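Local atomic coordinates of carbohydrate binding family 6 (Clostridium thermocellum, PDB entry 5A8D), a protein that probably hydrolyses alpha-L-arabinofuranosidic linkages in plant cell-wall polysaccharides, as a member of glycoside hydrolase family 43. Residues G47-Y52 against D77-W82; V281-T286 against R299-D304. One frame throughout, in Å; residues are numbered along the deposited sequence.

Interaction 1 (G47-Y52 against D77-W82)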
loop_
_atom_site.group_PDB
_atom_site.type_symbol
_atom_site.label_atom_id
_atom_site.label_comp_id
_atom_site.label_asym_id
_atom_site.label_seq_id
_atom_site.Cartn_x
_atom_site.Cartn_y
_atom_site.Cartn_z
ATOM N N GLY A 47 -37.600 37.855 -44.449
ATOM C CA GLY A 47 -38.547 36.772 -44.163
ATOM C C GLY A 47 -38.369 35.465 -44.926
ATOM O O GLY A 47 -39.177 34.540 -44.774
ATOM N N ARG A 48 -37.354 35.393 -45.768
ATOM C CA ARG A 48 -37.151 34.233 -46.634
ATOM C C ARG A 48 -35.798 33.641 -46.388
ATOM O O ARG A 48 -34.840 34.347 -46.055
ATOM C CB ARG A 48 -37.240 34.643 -48.114
ATOM C CG ARG A 48 -38.587 35.185 -48.538
ATOM C CD ARG A 48 -38.678 35.376 -50.068
ATOM N NE ARG A 48 -38.697 34.125 -50.826
ATOM C CZ ARG A 48 -39.765 33.342 -51.037
ATOM N NH1 ARG A 48 -41.007 33.662 -50.593
ATOM N NH2 ARG A 48 -39.604 32.228 -51.719
ATOM N N LEU A 49 -35.699 32.325 -46.586
ATOM C CA LEU A 49 -34.449 31.610 -46.557
ATOM C C LEU A 49 -34.005 31.359 -47.995
ATOM O O LEU A 49 -34.760 30.750 -48.762
ATOM C CB LEU A 49 -34.648 30.258 -45.873
ATOM C CG LEU A 49 -33.453 29.304 -45.818
ATOM C CD1 LEU A 49 -32.283 29.872 -45.085
ATOM C CD2 LEU A 49 -33.870 27.987 -45.142
ATOM N N TYR A 50 -32.843 31.889 -48.348
ATOM C CA TYR A 50 -32.208 31.720 -49.663
ATOM C C TYR A 50 -31.113 30.653 -49.555
ATOM O O TYR A 50 -30.206 30.740 -48.695
ATOM C CB TYR A 50 -31.588 33.056 -50.124
ATOM C CG TYR A 50 -32.620 34.138 -50.397
ATOM C CD1 TYR A 50 -33.153 34.942 -49.344
ATOM C CD2 TYR A 50 -33.183 34.325 -51.683
ATOM C CE1 TYR A 50 -34.112 35.862 -49.601
ATOM C CE2 TYR A 50 -34.151 35.283 -51.918
ATOM C CZ TYR A 50 -34.594 36.048 -50.884
ATOM O OH TYR A 50 -35.567 36.984 -51.086
ATOM N N ILE A 51 -31.124 29.709 -50.500
ATOM C CA ILE A 51 -30.106 28.664 -50.572
ATOM C C ILE A 51 -29.419 28.813 -51.912
ATOM O O ILE A 51 -30.098 28.831 -52.972
ATOM C CB ILE A 51 -30.733 27.277 -50.452
ATOM C CG1 ILE A 51 -31.509 27.124 -49.155
ATOM C CG2 ILE A 51 -29.692 26.190 -50.558
ATOM C CD1 ILE A 51 -30.703 27.285 -47.918
ATOM N N TYR A 52 -28.101 28.909 -51.867
ATOM C CA TYR A 52 -27.271 29.065 -53.044
ATOM C C TYR A 52 -26.523 27.756 -53.262
ATOM O O TYR A 52 -26.073 27.160 -52.275
ATOM C CB TYR A 52 -26.265 30.196 -52.861
ATOM C CG TYR A 52 -26.924 31.523 -52.585
ATOM C CD1 TYR A 52 -27.439 31.814 -51.315
ATOM C CD2 TYR A 52 -27.053 32.474 -53.597
ATOM C CE1 TYR A 52 -28.085 32.990 -51.076
ATOM C CE2 TYR A 52 -27.715 33.662 -53.350
ATOM C CZ TYR A 52 -28.182 33.925 -52.081
ATOM O OH TYR A 52 -28.841 35.104 -51.847
ATOM N N ASP A 77 -40.303 30.645 -47.960
ATOM C CA ASP A 77 -40.741 31.284 -46.711
ATOM C C ASP A 77 -41.376 30.293 -45.773
ATOM O O ASP A 77 -41.894 30.701 -44.750
ATOM C CB ASP A 77 -41.612 32.511 -46.939
ATOM C CG ASP A 77 -42.970 32.191 -47.498
ATOM O OD1 ASP A 77 -43.331 31.017 -47.631
ATOM O OD2 ASP A 77 -43.711 33.142 -47.787
ATOM N N ASP A 78 -41.298 29.006 -46.097
ATOM C CA ASP A 78 -42.001 27.992 -45.279
ATOM C C ASP A 78 -41.338 26.627 -45.193
ATOM O O ASP A 78 -41.904 25.710 -44.557
ATOM C CB ASP A 78 -43.448 27.913 -45.750
ATOM C CG ASP A 78 -43.591 27.308 -47.147
ATOM O OD1 ASP A 78 -42.590 26.851 -47.723
ATOM O OD2 ASP A 78 -44.718 27.264 -47.641
ATOM N N LEU A 79 -40.175 26.480 -45.818
ATOM C CA LEU A 79 -39.427 25.255 -45.920
ATOM C C LEU A 79 -40.128 24.113 -46.664
ATOM O O LEU A 79 -39.612 23.000 -46.645
ATOM C CB LEU A 79 -38.994 24.734 -44.534
ATOM C CG LEU A 79 -38.222 25.606 -43.568
ATOM C CD1 LEU A 79 -38.048 24.912 -42.210
ATOM C CD2 LEU A 79 -36.871 25.911 -44.131
ATOM N N LYS A 80 -41.248 24.370 -47.317
ATOM C CA LYS A 80 -41.838 23.371 -48.184
ATOM C C LYS A 80 -42.099 23.786 -49.624
ATOM O O LYS A 80 -42.056 22.934 -50.504
ATOM C CB LYS A 80 -43.110 22.769 -47.564
ATOM C CG LYS A 80 -44.240 23.742 -47.314
ATOM C CD LYS A 80 -45.397 23.025 -46.601
ATOM C CE LYS A 80 -46.442 23.995 -46.062
ATOM N NZ LYS A 80 -45.860 24.982 -45.108
ATOM N N ASN A 81 -42.403 25.047 -49.868
ATOM C CA ASN A 81 -42.615 25.548 -51.202
ATOM C C ASN A 81 -41.369 26.358 -51.557
ATOM O O ASN A 81 -40.960 27.216 -50.788
ATOM C CB ASN A 81 -43.842 26.420 -51.233
ATOM C CG ASN A 81 -45.111 25.620 -50.966
ATOM O OD1 ASN A 81 -45.492 24.791 -51.776
ATOM N ND2 ASN A 81 -45.732 25.836 -49.806
ATOM N N TRP A 82 -40.746 26.047 -52.693
ATOM C CA TRP A 82 -39.529 26.699 -53.113
ATOM C C TRP A 82 -39.742 27.457 -54.413
ATOM O O TRP A 82 -40.456 26.995 -55.301
ATOM C CB TRP A 82 -38.432 25.643 -53.319
ATOM C CG TRP A 82 -38.095 24.983 -52.056
ATOM C CD1 TRP A 82 -38.729 23.880 -51.488
ATOM C CD2 TRP A 82 -37.124 25.417 -51.113
ATOM N NE1 TRP A 82 -38.167 23.631 -50.251
ATOM C CE2 TRP A 82 -37.173 24.536 -50.015
ATOM C CE3 TRP A 82 -36.193 26.456 -51.096
ATOM C CZ2 TRP A 82 -36.340 24.683 -48.921
ATOM C CZ3 TRP A 82 -35.366 26.605 -50.001
ATOM C CH2 TRP A 82 -35.422 25.686 -48.942
HETATM O O HOH W 1 -41.479 30.065 -52.368
HETATM O O HOH W 2 -42.028 35.774 -48.770
#
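The guanidinium of Arg48 presents one face to the backbone N of Asp77, which lies 3.8 Å above its plane and is displaced toward the rim, while two waters sit in plane at its edge. One water accepts from Arg48 NH2 at 2.9 Å and gives a weak bond to Asn81 O; the other accepts from Arg48 NH1 and donates to Asp77 OD2. The direct salt bridge is long, with NH1 3.9 Å from Asp77 OD2 and the two planes turned 44° apart, and that second water bridges it. The side chain bends at chi3 (69°), which brings its end closer to Asp77 than its CB direction would suggest. The stronger polar partner of the guanidinium is Ser75 OG, hydrogen-bonded to NH2, on strand 70-76, which leads into the loop 77-82.

The second flat group, the Trp82 ring, is met obliquely: Ile51 CG1 lies 4.0 Å from its CZ3. Leu49 extends the apolar part, its CD2 reaching CD2 of Leu79 at 3.8 Å, and Leu79 also packs on Pro30 of the second subunit. The loop is shaped from within by Asp78, whose OD1 takes the backbone N of Asn81 through its syn lone pair and that of Lys80 from above the carboxylate plane. These two bonds form an Asx turn extended into an Asx motif, and the arrangement as a whole is that of an antiparallel blade of the family 43 beta-propeller, in which the loop leaves strand 70-76 next to Arg48 and the Leu79 and Trp82 side chains reach over to Leu49 and Ile51.

Interaction 2 (V281-T286 against R299-D304); sequences VYHNRT and RNVCID
Tyr282 lays its ring against Cys302, its hydrogen-bonded partner in the antiparallel pairing of strands 277-283 and 301-308. From CB, the first torsion (chi1 61°) sets CG between the backbone N and the carbonyl carbon and swings the ring over the neighbouring strand. CD1 passes 3.8 Å from Cys302 O. Farther out, CE2 and CZ lie beneath Cys302 CB, a CH-pi contact with CB 3.8 Å from the ring centroid and 21° off the normal; the sulfur stands more obliquely to the same ring. CE1 approaches Asp304 OD2, and at the tip OH donates to that oxygen at 2.8 Å, meeting it from above the carboxylate plane. The other oxygen, Asp304 OD1, makes a salt bridge with Arg291.

Two backbone bonds join Tyr282 and Cys302, and Asn284 N continues the pairing by donating to Asn300 O at 2.8 Å. Asn284 then serves as N-cap of helix 285-289, its OD1 accepting from Val287 N. The peptide before Asn300 is modelled as cis, which is doubtful because Arg299 is poorly ordered. Asn300 OD1 comes 3.1 Å from Arg285 CG and takes a weak bond from Arg299 NH1. On the face carrying Val281, His283 and Val301, the His283 ring stands nearly perpendicular (86°) to the Arg299 guanidinium as modelled, although His283 has a second conformer.

The chemistry thus divides the contact. At one end the Asp304 carboxylate is held by the Tyr282 phenol and by Arg291, which probably stabilise its ionised form. At the other, Arg285 NE and Arg299 NH1 are like charges 4.3 Å apart, a spacing left uncertain by the disorder of Arg299.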
loop_
_atom_site.group_PDB
_atom_site.type_symbol
_atom_site.label_atom_id
_atom_site.label_comp_id
_atom_site.label_asym_id
_atom_site.label_seq_id
_atom_site.Cartn_x
_atom_site.Cartn_y
_atom_site.Cartn_z
ATOM N N VAL A 281 -27.810 22.919 -43.330
ATOM C CA VAL A 281 -28.127 22.611 -44.701
ATOM C C VAL A 281 -26.867 21.999 -45.351
ATOM O O VAL A 281 -25.756 22.505 -45.176
ATOM C CB VAL A 281 -28.754 23.812 -45.491
ATOM C CG1 VAL A 281 -29.466 24.874 -44.600
ATOM C CG2 VAL A 281 -27.805 24.477 -46.399
ATOM N N TYR A 282 -27.075 20.894 -46.056
ATOM C CA TYR A 282 -25.960 20.141 -46.584
ATOM C C TYR A 282 -26.403 19.394 -47.815
ATOM O O TYR A 282 -27.568 19.305 -48.095
ATOM C CB TYR A 282 -25.364 19.256 -45.505
ATOM C CG TYR A 282 -26.311 18.243 -44.935
ATOM C CD1 TYR A 282 -27.232 18.586 -43.960
ATOM C CD2 TYR A 282 -26.333 16.939 -45.412
ATOM C CE1 TYR A 282 -28.125 17.698 -43.466
ATOM C CE2 TYR A 282 -27.229 16.006 -44.885
ATOM C CZ TYR A 282 -28.124 16.384 -43.918
ATOM O OH TYR A 282 -29.055 15.508 -43.385
ATOM N N HIS A 283 -25.440 18.934 -48.608
ATOM C CA HIS A 283 -25.766 18.276 -49.886
ATOM C C HIS A 283 -25.495 16.790 -49.644
ATOM O O HIS A 283 -24.452 16.413 -49.122
ATOM C CB HIS A 283 -24.967 18.899 -51.068
ATOM C CG HIS A 283 -25.205 18.265 -52.411
ATOM N ND1 HIS A 283 -26.151 18.724 -53.308
ATOM C CD2 HIS A 283 -24.573 17.242 -53.031
ATOM C CE1 HIS A 283 -26.119 17.981 -54.401
ATOM N NE2 HIS A 283 -25.178 17.072 -54.260
ATOM N N ASN A 284 -26.466 15.946 -49.988
ATOM C CA ASN A 284 -26.271 14.508 -49.819
ATOM C C ASN A 284 -27.326 13.783 -50.652
ATOM O O ASN A 284 -28.473 13.713 -50.239
ATOM C CB ASN A 284 -26.345 14.130 -48.350
ATOM C CG ASN A 284 -26.020 12.654 -48.082
ATOM O OD1 ASN A 284 -26.588 11.763 -48.716
ATOM N ND2 ASN A 284 -25.157 12.394 -47.096
ATOM N N ARG A 285 -26.910 13.286 -51.827
ATOM C CA ARG A 285 -27.792 12.525 -52.749
ATOM C C ARG A 285 -28.481 11.359 -52.073
ATOM O O ARG A 285 -29.700 11.199 -52.210
ATOM C CB ARG A 285 -27.017 11.967 -53.956
ATOM C CG ARG A 285 -26.632 12.984 -55.024
ATOM C CD ARG A 285 -25.503 12.479 -55.949
ATOM N NE ARG A 285 -24.385 13.435 -56.084
ATOM C CZ ARG A 285 -23.469 13.698 -55.138
ATOM N NH1 ARG A 285 -23.532 13.111 -53.941
ATOM N NH2 ARG A 285 -22.500 14.592 -55.371
ATOM N N THR A 286 -27.708 10.570 -51.327
ATOM C CA THR A 286 -28.217 9.375 -50.664
ATOM C C THR A 286 -29.303 9.720 -49.666
ATOM O O THR A 286 -30.398 9.182 -49.737
ATOM C CB THR A 286 -27.104 8.599 -49.908
ATOM O OG1 THR A 286 -25.963 8.421 -50.760
ATOM C CG2 THR A 286 -27.614 7.236 -49.426
ATOM N N ARG A 299 -31.190 20.006 -56.176
ATOM C CA ARG A 299 -30.497 18.866 -55.535
ATOM C C ARG A 299 -31.527 17.991 -54.749
ATOM O O ARG A 299 -32.658 18.006 -55.201
ATOM C CB ARG A 299 -29.248 19.462 -54.842
ATOM C CG ARG A 299 -28.287 20.113 -55.853
ATOM C CD ARG A 299 -28.152 19.293 -57.160
ATOM N NE ARG A 299 -26.830 19.303 -57.801
ATOM C CZ ARG A 299 -26.002 18.251 -57.930
ATOM N NH1 ARG A 299 -26.299 17.036 -57.466
ATOM N NH2 ARG A 299 -24.838 18.424 -58.539
ATOM N N ASN A 300 -31.291 17.177 -53.709
ATOM C CA ASN A 300 -30.045 16.756 -53.033
ATOM C C ASN A 300 -29.557 17.613 -51.858
ATOM O O ASN A 300 -28.644 17.205 -51.167
ATOM C CB ASN A 300 -28.899 16.374 -53.972
ATOM C CG ASN A 300 -29.264 15.297 -54.956
ATOM O OD1 ASN A 300 -28.613 15.187 -55.986
ATOM N ND2 ASN A 300 -30.294 14.511 -54.667
ATOM N N VAL A 301 -30.191 18.763 -51.632
ATOM C CA VAL A 301 -29.874 19.637 -50.494
ATOM C C VAL A 301 -30.824 19.331 -49.368
ATOM O O VAL A 301 -32.016 19.543 -49.505
ATOM C CB VAL A 301 -30.034 21.083 -50.847
ATOM C CG1 VAL A 301 -29.807 21.971 -49.599
ATOM C CG2 VAL A 301 -28.980 21.404 -51.906
ATOM N N CYS A 302 -30.264 18.873 -48.261
ATOM C CA CYS A 302 -31.044 18.406 -47.118
ATOM C C CYS A 302 -31.047 19.508 -46.088
ATOM O O CYS A 302 -30.041 20.209 -45.928
ATOM C CB CYS A 302 -30.370 17.187 -46.547
ATOM S SG CYS A 302 -30.293 15.821 -47.783
ATOM N N ILE A 303 -32.144 19.594 -45.332
ATOM C CA ILE A 303 -32.261 20.577 -44.262
ATOM C C ILE A 303 -32.712 19.854 -42.995
ATOM O O ILE A 303 -33.758 19.195 -42.995
ATOM C CB ILE A 303 -33.249 21.678 -44.629
ATOM C CG1 ILE A 303 -32.799 22.420 -45.895
ATOM C CG2 ILE A 303 -33.429 22.671 -43.441
ATOM C CD1 ILE A 303 -33.955 23.221 -46.505
ATOM N N ASP A 304 -31.892 19.913 -41.955
ATOM C CA ASP A 304 -32.214 19.341 -40.644
ATOM C C ASP A 304 -32.240 20.473 -39.625
ATOM O O ASP A 304 -31.502 21.433 -39.716
ATOM C CB ASP A 304 -31.127 18.389 -40.214
ATOM C CG ASP A 304 -31.033 17.102 -41.117
ATOM O OD1 ASP A 304 -31.876 16.850 -41.975
ATOM O OD2 ASP A 304 -30.057 16.395 -40.963
#

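Overall arrangement
Along the chain, strand 40-45 turns into strand 48-55, and interaction 1 then closes the excursion through strand 70-76 to the loop 77-82, the connection between two strands of the N-terminal four-stranded sheet. The chain next builds the intervening sheets before interaction 2 joins 281-286 to 299-304 across a 12-residue connection that includes part of helix 285-289, in the C-terminal sheet. The two contacts therefore follow in series, neither nesting nor crossing. In space they are neighbours, with centres about 14 Å apart, and Trp82 CZ2 packs on Ile303 CD1 at 3.7 Å. Sequence-distant first and last blades are thus brought together, as ring closure of a propeller requires.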